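Local atomic coordinates of protein ppBat (Bacteroides thetaiotaomicron VPI-5482, PDB entry 3CNE), a protein that binds flavin derivatives such as lumichrome, riboflavin, FMN and FAD as a homodimer and may serve as a flavin storage protein. Residues K4-A9 against A58-H63; M115-T120 against F154-D159. All coordinates share one frame; numbering follows the deposited sequence.

Interaction 1. Residues K4-A9 against A58-H63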
loop_
_atom_site.group_PDB
_atom_site.type_symbol
_atom_site.label_atom_id
_atom_site.label_comp_id
_atom_site.label_asym_id
_atom_site.label_seq_id
_atom_site.Cartn_x
_atom_site.Cartn_y
_atom_site.Cartn_z
ATOM N N LYS A 4 10.790 -18.646 -1.828
ATOM C CA LYS A 4 10.610 -17.799 -0.654
ATOM C C LYS A 4 11.259 -16.427 -0.891
ATOM O O LYS A 4 12.346 -16.356 -1.435
ATOM C CB LYS A 4 11.178 -18.485 0.580
ATOM C CG LYS A 4 10.633 -19.896 0.767
ATOM C CD LYS A 4 10.871 -20.428 2.170
ATOM C CE LYS A 4 10.467 -21.906 2.267
ATOM N NZ LYS A 4 10.564 -22.394 3.684
ATOM N N VAL A 5 10.562 -15.359 -0.497
ATOM C CA VAL A 5 11.011 -13.982 -0.737
ATOM C C VAL A 5 11.341 -13.332 0.593
ATOM O O VAL A 5 10.530 -13.365 1.525
ATOM C CB VAL A 5 9.895 -13.112 -1.436
ATOM C CG1 VAL A 5 10.421 -11.750 -1.803
ATOM C CG2 VAL A 5 9.341 -13.815 -2.675
ATOM N N ALA A 6 12.528 -12.750 0.700
ATOM C CA ALA A 6 12.803 -11.879 1.825
ATOM C C ALA A 6 12.481 -10.464 1.389
ATOM O O ALA A 6 13.072 -9.934 0.438
ATOM C CB ALA A 6 14.263 -12.001 2.286
ATOM N N VAL A 7 11.515 -9.856 2.081
ATOM C CA VAL A 7 11.138 -8.484 1.840
ATOM C C VAL A 7 11.810 -7.557 2.865
ATOM O O VAL A 7 11.661 -7.744 4.075
ATOM C CB VAL A 7 9.604 -8.327 1.898
ATOM C CG1 VAL A 7 9.196 -6.896 1.577
ATOM C CG2 VAL A 7 8.947 -9.305 0.898
ATOM N N LEU A 8 12.514 -6.538 2.370
ATOM C CA LEU A 8 13.157 -5.567 3.252
ATOM C C LEU A 8 12.376 -4.279 3.262
ATOM O O LEU A 8 12.195 -3.652 2.204
ATOM C CB LEU A 8 14.590 -5.301 2.806
ATOM C CG LEU A 8 15.510 -6.491 2.521
ATOM C CD1 LEU A 8 16.898 -5.974 2.127
ATOM C CD2 LEU A 8 15.623 -7.426 3.716
ATOM N N ALA A 9 11.905 -3.904 4.453
ATOM C CA ALA A 9 11.144 -2.676 4.653
ATOM C C ALA A 9 11.973 -1.660 5.439
ATOM O O ALA A 9 12.401 -1.937 6.567
ATOM C CB ALA A 9 9.809 -2.979 5.365
ATOM N N ALA A 58 18.892 -7.744 10.994
ATOM C CA ALA A 58 20.037 -8.407 11.674
ATOM C C ALA A 58 19.862 -9.926 11.673
ATOM O O ALA A 58 20.838 -10.669 11.512
ATOM C CB ALA A 58 20.213 -7.883 13.102
ATOM N N ASN A 59 18.618 -10.384 11.822
ATOM C CA ASN A 59 18.329 -11.826 11.876
ATOM C C ASN A 59 18.276 -12.537 10.521
ATOM O O ASN A 59 18.129 -13.764 10.449
ATOM C CB ASN A 59 17.062 -12.068 12.689
ATOM C CG ASN A 59 17.274 -11.821 14.154
ATOM O OD1 ASN A 59 18.404 -11.883 14.648
ATOM N ND2 ASN A 59 16.195 -11.537 14.867
ATOM N N LEU A 60 18.421 -11.759 9.451
ATOM C CA LEU A 60 18.511 -12.284 8.096
ATOM C C LEU A 60 19.970 -12.620 7.732
ATOM O O LEU A 60 20.226 -13.461 6.869
ATOM C CB LEU A 60 17.911 -11.281 7.094
ATOM C CG LEU A 60 17.889 -11.661 5.614
ATOM C CD1 LEU A 60 17.187 -13.022 5.403
ATOM C CD2 LEU A 60 17.209 -10.584 4.781
ATOM N N LYS A 61 20.920 -11.943 8.379
ATOM C CA LYS A 61 22.343 -12.250 8.187
ATOM C C LYS A 61 22.651 -13.721 8.469
ATOM O O LYS A 61 22.315 -14.249 9.522
ATOM C CB LYS A 61 23.203 -11.373 9.087
ATOM C CG LYS A 61 23.543 -10.039 8.494
ATOM C CD LYS A 61 23.774 -9.015 9.594
ATOM C CE LYS A 61 24.907 -9.389 10.544
ATOM N NZ LYS A 61 25.273 -8.245 11.416
ATOM N N GLY A 62 23.282 -14.378 7.506
ATOM C CA GLY A 62 23.641 -15.771 7.661
ATOM C C GLY A 62 22.547 -16.690 7.175
ATOM O O GLY A 62 22.773 -17.890 7.035
ATOM N N HIS A 63 21.356 -16.142 6.913
ATOM C CA HIS A 63 20.235 -16.962 6.428
ATOM C C HIS A 63 19.790 -16.610 5.004
ATOM O O HIS A 63 18.688 -16.974 4.589
ATOM C CB HIS A 63 19.032 -16.868 7.378
ATOM C CG HIS A 63 19.316 -17.302 8.784
ATOM N ND1 HIS A 63 19.789 -16.434 9.749
ATOM C CD2 HIS A 63 19.158 -18.498 9.399
ATOM C CE1 HIS A 63 19.924 -17.081 10.895
ATOM N NE2 HIS A 63 19.553 -18.336 10.708
#
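Between Leu-60 and its two partners, Ala-6 and Leu-8, no flat group intervenes: the contact is aliphatic, and the phenyl rings that line it, Phe-35 and Phe-67, come from outside the two segments. Each touches both Ala-6 and Leu-60. The imidazole of His-63 stays back from the strand, and its ND1 makes a weak hydrogen bond to Lys-61 O, 3.3 Å.

The loop between strands 55-56 and 69-73 packs here on strand 4-9 of the central, mainly parallel sheet of the DJ-1/PfpI fold. The meeting runs through one methyl, CD2 of Leu-60, 3.7 Å from Leu-8 CD2 and 4.1 Å from Ala-6 CB; Val-7, between these two strand residues, is turned away. Leu-60 carries its CG anti to the backbone N (chi1 -179°), which sends the branch across to the strand. The side chains of Leu-60 and Leu-8 cross at about a right angle, meeting methyl to methyl.

Behind Leu-60 the chain reverses in a type II turn, closed by the His-63 N to Leu-60 O hydrogen bond of 2.9 Å. Gly-62 occupies its third position, where the positive phi of 90° suits glycine. Helix 88-102 packs alongside, with Leu-93 on Leu-8 and Val-96 on Leu-60.

Between these two segments the hold is apolar packing, while Lys-61 ties the same loop to helix 88-102 through its salt bridge with Asp-92.

Interaction 2. Residues M115-T120 against F154-D159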
loop_
_atom_site.group_PDB
_atom_site.type_symbol
_atom_site.label_atom_id
_atom_site.label_comp_id
_atom_site.label_asym_id
_atom_site.label_seq_id
_atom_site.Cartn_x
_atom_site.Cartn_y
_atom_site.Cartn_z
HETATM N N MSE A 115 19.662 1.766 -6.612
HETATM C CA MSE A 115 20.840 2.460 -6.088
HETATM C C MSE A 115 21.420 1.702 -4.902
HETATM O O MSE A 115 22.634 1.539 -4.796
HETATM C CB MSE A 115 20.499 3.886 -5.704
HETATM C CG MSE A 115 21.708 4.718 -5.289
HETATM SE SE MSE A 115 21.137 6.392 -4.459
HETATM C CE MSE A 115 20.299 5.785 -2.780
HETATM N N MSE A 116 20.541 1.217 -4.026
HETATM C CA MSE A 116 20.977 0.381 -2.902
HETATM C C MSE A 116 21.735 -0.851 -3.433
HETATM O O MSE A 116 22.777 -1.237 -2.899
HETATM C CB MSE A 116 19.781 -0.014 -2.032
HETATM C CG MSE A 116 19.087 1.193 -1.386
HETATM SE SE MSE A 116 20.283 2.061 -0.075
HETATM C CE MSE A 116 20.152 0.740 1.284
ATOM N N PHE A 117 21.187 -1.464 -4.482
ATOM C CA PHE A 117 21.845 -2.569 -5.161
ATOM C C PHE A 117 23.206 -2.132 -5.713
ATOM O O PHE A 117 24.208 -2.805 -5.468
ATOM C CB PHE A 117 20.951 -3.147 -6.289
ATOM C CG PHE A 117 19.656 -3.787 -5.810
ATOM C CD1 PHE A 117 19.498 -4.214 -4.494
ATOM C CD2 PHE A 117 18.604 -3.999 -6.709
ATOM C CE1 PHE A 117 18.285 -4.841 -4.069
ATOM C CE2 PHE A 117 17.404 -4.618 -6.301
ATOM C CZ PHE A 117 17.247 -5.029 -4.973
ATOM N N ASP A 118 23.237 -0.998 -6.423
ATOM C CA ASP A 118 24.449 -0.496 -7.054
ATOM C C ASP A 118 25.586 -0.326 -6.061
ATOM O O ASP A 118 26.724 -0.702 -6.356
ATOM C CB ASP A 118 24.202 0.831 -7.794
ATOM C CG ASP A 118 25.515 1.461 -8.358
ATOM O OD1 ASP A 118 26.610 1.222 -7.814
ATOM O OD2 ASP A 118 25.486 2.219 -9.337
ATOM N N PHE A 119 25.264 0.223 -4.887
ATOM C CA PHE A 119 26.248 0.486 -3.836
ATOM C C PHE A 119 27.068 -0.750 -3.511
ATOM O O PHE A 119 28.238 -0.649 -3.129
ATOM C CB PHE A 119 25.559 0.985 -2.548
ATOM C CG PHE A 119 25.052 2.408 -2.614
ATOM C CD1 PHE A 119 25.415 3.258 -3.642
ATOM C CD2 PHE A 119 24.255 2.910 -1.584
ATOM C CE1 PHE A 119 24.964 4.574 -3.675
ATOM C CE2 PHE A 119 23.797 4.210 -1.598
ATOM C CZ PHE A 119 24.153 5.054 -2.640
ATOM N N THR A 120 26.447 -1.919 -3.639
ATOM C CA THR A 120 27.121 -3.172 -3.326
ATOM C C THR A 120 27.894 -3.700 -4.539
ATOM O O THR A 120 28.633 -4.664 -4.418
ATOM C CB THR A 120 26.134 -4.271 -2.835
ATOM O OG1 THR A 120 25.373 -4.739 -3.943
ATOM C CG2 THR A 120 25.178 -3.719 -1.751
ATOM N N PHE A 154 17.742 -9.068 -12.019
ATOM C CA PHE A 154 17.261 -7.786 -11.521
ATOM C C PHE A 154 15.923 -7.368 -12.110
ATOM O O PHE A 154 15.778 -7.259 -13.317
ATOM C CB PHE A 154 18.305 -6.676 -11.742
ATOM C CG PHE A 154 19.551 -6.875 -10.953
ATOM C CD1 PHE A 154 19.662 -6.364 -9.659
ATOM C CD2 PHE A 154 20.611 -7.601 -11.483
ATOM C CE1 PHE A 154 20.814 -6.584 -8.900
ATOM C CE2 PHE A 154 21.784 -7.805 -10.731
ATOM C CZ PHE A 154 21.877 -7.303 -9.449
ATOM N N PHE A 155 14.973 -7.105 -11.220
ATOM C CA PHE A 155 13.628 -6.674 -11.581
ATOM C C PHE A 155 13.429 -5.352 -10.843
ATOM O O PHE A 155 13.150 -5.344 -9.653
ATOM C CB PHE A 155 12.595 -7.712 -11.104
ATOM C CG PHE A 155 12.704 -9.055 -11.792
ATOM C CD1 PHE A 155 11.657 -9.524 -12.594
ATOM C CD2 PHE A 155 13.834 -9.854 -11.640
ATOM C CE1 PHE A 155 11.748 -10.763 -13.257
ATOM C CE2 PHE A 155 13.932 -11.097 -12.300
ATOM C CZ PHE A 155 12.880 -11.540 -13.107
ATOM N N THR A 156 13.610 -4.231 -11.539
ATOM C CA THR A 156 13.545 -2.940 -10.876
ATOM C C THR A 156 12.544 -2.031 -11.571
ATOM O O THR A 156 12.373 -2.085 -12.794
ATOM C CB THR A 156 14.932 -2.259 -10.777
ATOM O OG1 THR A 156 15.452 -1.994 -12.091
ATOM C CG2 THR A 156 15.907 -3.150 -10.041
ATOM N N ALA A 157 11.859 -1.226 -10.768
ATOM C CA ALA A 157 10.891 -0.265 -11.281
ATOM C C ALA A 157 11.322 1.134 -10.851
ATOM O O ALA A 157 11.900 1.310 -9.777
ATOM C CB ALA A 157 9.510 -0.592 -10.763
ATOM N N GLN A 158 11.049 2.109 -11.705
ATOM C CA GLN A 158 11.395 3.489 -11.457
ATOM C C GLN A 158 10.838 3.980 -10.107
ATOM O O GLN A 158 11.557 4.610 -9.324
ATOM C CB GLN A 158 10.862 4.350 -12.601
ATOM C CG GLN A 158 11.429 5.740 -12.622
ATOM C CD GLN A 158 10.989 6.538 -13.821
ATOM O OE1 GLN A 158 9.969 7.230 -13.776
ATOM N NE2 GLN A 158 11.768 6.467 -14.896
ATOM N N ASP A 159 9.580 3.666 -9.816
ATOM C CA ASP A 159 9.020 3.995 -8.490
ATOM C C ASP A 159 7.711 3.248 -8.222
ATOM O O ASP A 159 7.361 2.345 -8.988
ATOM C CB ASP A 159 8.858 5.495 -8.326
ATOM C CG ASP A 159 7.974 6.090 -9.357
ATOM O OD1 ASP A 159 7.048 5.392 -9.802
ATOM O OD2 ASP A 159 8.201 7.255 -9.747
#
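Phe-117 of helix 113-119 and Phe-154 of strand 154-157 slide past each other in opposite directions, each reaching out from its own backbone. Their ring planes are inclined at 59° with centroids 6.0 Å apart, an oblique pairing. Phe-117 CD2 approaches Phe-154 at its edge, in the plane of that ring, 3.9 Å from CD1 and 4.0 Å from CE1. Both phenylalanines set CG anti to the carbonyl carbon, chi1 -65° in each, and this turns the rings into the space between helix and strand.

The edge of Phe-117 has a second neighbour in Thr-156, whose methyl CG2 sits near the ring plane, 4.3 Å from CE2. Thr-156 thus faces the helix with its methyl, while its hydroxyl OG1 accepts a hydrogen bond from the backbone N of Ala-129. Phe-117 O accepts two hydrogen bonds from Thr-120, one from OG1 at 2.7 Å in the carbonyl plane and one from N.

Around this core, Met-107 of strand 106-110 touches both rings. Leu-70 and Phe-72 of strand 69-73 and Ile-97 of helix 88-102 also touch Phe-117, so it is packed against strands 69-73 and 106-110 and against helix 88-102.

Both contacts belong to the DJ-1/PfpI fold and rest on its central mixed sheet, on opposite sides of the chain's centre. Their centres are about 17 Å apart and their nearest atoms about 6 Å, without touching. Across the sheet, strands 69-73 and 106-110 separate strand 4-9 from strand 154-157; the two structural zinc ligands, Cys-74 and Cys-111, directly follow those strands. Along the chain, interaction 1 closes before interaction 2 opens. Helix 88-102 borders both, and its Leu-93 also touches Met-116, next to Phe-117 in sequence. Asn-161 and Trp-164, which bind riboflavin shared across the dimer, come soon after segment 154-159. Both contacts are buried packing, on either side of the two strands that lead to the zinc ligands.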